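Local coordinates for Non-sulfated chondroitin lyase E66 (Autographa californica nucleopolyhedrovirus, PDB 3VSN), which cleaves non-sulfated chondroitin and, as an envelope protein of the occlusion-derived virus, is essential for oral infection of the insect host, at residues N469-V474 with E537-F542. Sequence-based numbering, arbitrary orientation.
Sequences NTNGRV and EQIISF
The R473 side chain overlaps I539, whose CG1 lies over one face of the guanidinium while its CD1 approaches NH2 at 3.5 Å. The two belong to neighbouring antiparallel strands of a four-stranded sheet that packs on strands 452-461 and 550-558 in the β-sandwich part of the lyase. They form the non-hydrogen-bonded pair, and V474 with Q538 makes the hydrogen-bonded pair beside it, with V474 N to Q538 O and Q538 N to V474 O both 2.8 Å. The chain of R473, bent at chi2 (R473 chi2 -101°) and chi3, turns its head side-on to E537. R473 NE donates to E537 OE2 at 3.0 Å and R473 NH2 joins it from the same face of the carboxylate, whose plane stands 58° from the guanidinium. R527 also forms a salt bridge with OE2, so two arginines share one oxygen, which probably steadies its negative charge. On the opposite face of the sheet V474 CG2 meets I540 CD1 at 4.3 Å, and both side chains also touch I460. Past the strand ends, F542 opens a short helix with S541 as its N-cap, and its ring receives a CH-π contact from N469 CA, 3.9 Å from the centroid. F542 CB presses against T470 O, a buried carbonyl oxygen with no polar partner. Back at the arginine, R473 NH1 ties the head to the loop just before its strand, donating to N471 O at 2.9 Å from above the carbonyl plane.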
ATOM      1  N   ASN A 469     -30.397  20.419  -5.152  1.00 20.21           N
ATOM      2  CA  ASN A 469     -30.184  21.085  -6.447  1.00 20.59           C
ATOM      3  C   ASN A 469     -28.729  21.464  -6.748  1.00 20.16           C
ATOM      4  O   ASN A 469     -28.459  22.473  -7.398  1.00 19.98           O
ATOM      5  CB  ASN A 469     -31.117  22.297  -6.601  1.00 22.07           C
ATOM      6  CG  ASN A 469     -32.575  21.942  -6.372  1.00 23.43           C
ATOM      7  OD1 ASN A 469     -33.228  22.506  -5.491  1.00 24.98           O
ATOM      8  ND2 ASN A 469     -33.089  20.992  -7.148  1.00 24.03           N
ATOM      9  N   THR A 470     -27.802  20.638  -6.272  1.00 19.39           N
ATOM     10  CA  THR A 470     -26.381  20.834  -6.526  1.00 18.64           C
ATOM     11  C   THR A 470     -25.893  19.756  -7.488  1.00 17.63           C
ATOM     12  O   THR A 470     -26.091  18.564  -7.241  1.00 17.36           O
ATOM     13  CB  THR A 470     -25.566  20.762  -5.217  1.00 19.04           C
ATOM     14  OG1 THR A 470     -26.148  21.639  -4.244  1.00 19.77           O
ATOM     15  CG2 THR A 470     -24.103  21.164  -5.454  1.00 19.04           C
ATOM     16  N   ASN A 471     -25.265  20.176  -8.582  1.00 16.60           N
ATOM     17  CA  ASN A 471     -24.676  19.238  -9.529  1.00 15.96           C
ATOM     18  C   ASN A 471     -23.483  18.511  -8.914  1.00 15.39           C
ATOM     19  O   ASN A 471     -22.705  19.099  -8.160  1.00 15.04           O
ATOM     20  CB  ASN A 471     -24.218  19.959 -10.800  1.00 15.90           C
ATOM     21  CG  ASN A 471     -25.368  20.543 -11.602  1.00 16.12           C
ATOM     22  OD1 ASN A 471     -25.258  21.643 -12.143  1.00 16.61           O
ATOM     23  ND2 ASN A 471     -26.467  19.812 -11.692  1.00 15.24           N
ATOM     24  N   GLY A 472     -23.346  17.231  -9.239  1.00 15.05           N
ATOM     25  CA  GLY A 472     -22.146  16.483  -8.875  1.00 14.88           C
ATOM     26  C   GLY A 472     -21.020  16.811  -9.839  1.00 14.86           C
ATOM     27  O   GLY A 472     -21.205  17.577 -10.789  1.00 14.56           O
ATOM     28  N   ARG A 473     -19.846  16.239  -9.596  1.00 14.83           N
ATOM     29  CA  ARG A 473     -18.713  16.408 -10.504  1.00 14.85           C
ATOM     30  C   ARG A 473     -17.719  15.277 -10.348  1.00 14.36           C
ATOM     31  O   ARG A 473     -17.566  14.713  -9.261  1.00 14.13           O
ATOM     32  CB  ARG A 473     -18.002  17.748 -10.289  1.00 15.81           C
ATOM     33  CG  ARG A 473     -17.837  18.150  -8.831  1.00 16.73           C
ATOM     34  CD  ARG A 473     -18.887  19.173  -8.442  1.00 17.52           C
ATOM     35  NE  ARG A 473     -18.661  20.422  -9.155  1.00 18.75           N
ATOM     36  CZ  ARG A 473     -19.591  21.338  -9.409  1.00 18.84           C
ATOM     37  NH1 ARG A 473     -20.846  21.163  -9.017  1.00 19.39           N
ATOM     38  NH2 ARG A 473     -19.254  22.437 -10.067  1.00 18.71           N
ATOM     39  N   VAL A 474     -17.053  14.949 -11.448  1.00 13.60           N
ATOM     40  CA  VAL A 474     -16.024  13.927 -11.440  1.00 12.89           C
ATOM     41  C   VAL A 474     -14.692  14.637 -11.613  1.00 12.58           C
ATOM     42  O   VAL A 474     -14.490  15.367 -12.589  1.00 12.26           O
ATOM     43  CB  VAL A 474     -16.237  12.894 -12.562  1.00 12.81           C
ATOM     44  CG1 VAL A 474     -15.146  11.831 -12.527  1.00 12.75           C
ATOM     45  CG2 VAL A 474     -17.614  12.251 -12.435  1.00 12.65           C
ATOM     46  N   GLU A 537     -12.508  19.348 -13.636  1.00 12.23           N
ATOM     47  CA  GLU A 537     -13.595  18.409 -13.358  1.00 12.38           C
ATOM     48  C   GLU A 537     -14.592  18.315 -14.508  1.00 12.15           C
ATOM     49  O   GLU A 537     -14.635  19.186 -15.377  1.00 11.80           O
ATOM     50  CB  GLU A 537     -14.311  18.782 -12.048  1.00 12.56           C
ATOM     51  CG  GLU A 537     -15.019  20.136 -12.083  1.00 12.99           C
ATOM     52  CD  GLU A 537     -15.572  20.583 -10.735  1.00 13.22           C
ATOM     53  OE1 GLU A 537     -15.214  19.992  -9.692  1.00 13.31           O
ATOM     54  OE2 GLU A 537     -16.374  21.544 -10.716  1.00 13.63           O
ATOM     55  N   GLN A 538     -15.374  17.240 -14.507  1.00 12.25           N
ATOM     56  CA  GLN A 538     -16.509  17.102 -15.409  1.00 12.47           C
ATOM     57  C   GLN A 538     -17.782  17.149 -14.574  1.00 12.74           C
ATOM     58  O   GLN A 538     -18.052  16.242 -13.774  1.00 12.58           O
ATOM     59  CB  GLN A 538     -16.414  15.806 -16.226  1.00 12.66           C
ATOM     60  CG  GLN A 538     -15.361  15.862 -17.331  1.00 12.81           C
ATOM     61  CD  GLN A 538     -15.312  14.607 -18.193  1.00 13.18           C
ATOM     62  OE1 GLN A 538     -16.146  13.714 -18.066  1.00 13.54           O
ATOM     63  NE2 GLN A 538     -14.326  14.541 -19.080  1.00 13.20           N
ATOM     64  N   ILE A 539     -18.544  18.226 -14.747  1.00 12.85           N
ATOM     65  CA  ILE A 539     -19.765  18.443 -13.979  1.00 13.05           C
ATOM     66  C   ILE A 539     -20.893  17.568 -14.528  1.00 13.12           C
ATOM     67  O   ILE A 539     -21.116  17.506 -15.738  1.00 13.21           O
ATOM     68  CB  ILE A 539     -20.172  19.938 -13.955  1.00 13.26           C
ATOM     69  CG1 ILE A 539     -19.072  20.780 -13.284  1.00 13.26           C
ATOM     70  CG2 ILE A 539     -21.497  20.126 -13.221  1.00 13.53           C
ATOM     71  CD1 ILE A 539     -19.156  22.274 -13.546  1.00 13.57           C
ATOM     72  N   ILE A 540     -21.586  16.882 -13.624  1.00 12.96           N
ATOM     73  CA  ILE A 540     -22.690  15.995 -13.986  1.00 13.12           C
ATOM     74  C   ILE A 540     -23.982  16.470 -13.315  1.00 13.34           C
ATOM     75  O   ILE A 540     -23.986  16.807 -12.128  1.00 13.28           O
ATOM     76  CB  ILE A 540     -22.377  14.519 -13.633  1.00 13.07           C
ATOM     77  CG1 ILE A 540     -21.902  14.392 -12.171  1.00 13.02           C
ATOM     78  CG2 ILE A 540     -21.325  13.962 -14.590  1.00 12.96           C
ATOM     79  CD1 ILE A 540     -21.767  12.968 -11.661  1.00 13.05           C
ATOM     80  N   SER A 541     -25.075  16.508 -14.073  1.00 13.73           N
ATOM     81  CA  SER A 541     -26.328  17.074 -13.558  1.00 13.99           C
ATOM     82  C   SER A 541     -26.919  16.242 -12.419  1.00 14.17           C
ATOM     83  O   SER A 541     -26.878  15.011 -12.459  1.00 13.66           O
ATOM     84  CB  SER A 541     -27.355  17.238 -14.680  1.00 14.26           C
ATOM     85  OG  SER A 541     -27.844  15.980 -15.109  1.00 14.83           O
ATOM     86  N   PHE A 542     -27.466  16.915 -11.407  1.00 14.42           N
ATOM     87  CA  PHE A 542     -28.150  16.201 -10.330  1.00 14.98           C
ATOM     88  C   PHE A 542     -29.331  15.386 -10.865  1.00 14.95           C
ATOM     89  O   PHE A 542     -29.622  14.315 -10.339  1.00 15.00           O
ATOM     90  CB  PHE A 542     -28.551  17.117  -9.155  1.00 15.45           C
ATOM     91  CG  PHE A 542     -29.528  18.210  -9.513  1.00 16.11           C
ATOM     92  CD1 PHE A 542     -30.903  17.969  -9.526  1.00 16.42           C
ATOM     93  CD2 PHE A 542     -29.077  19.499  -9.790  1.00 16.27           C
ATOM     94  CE1 PHE A 542     -31.804  18.984  -9.841  1.00 16.73           C
ATOM     95  CE2 PHE A 542     -29.972  20.517 -10.107  1.00 16.57           C
ATOM     96  CZ  PHE A 542     -31.336  20.259 -10.132  1.00 16.64           C
TER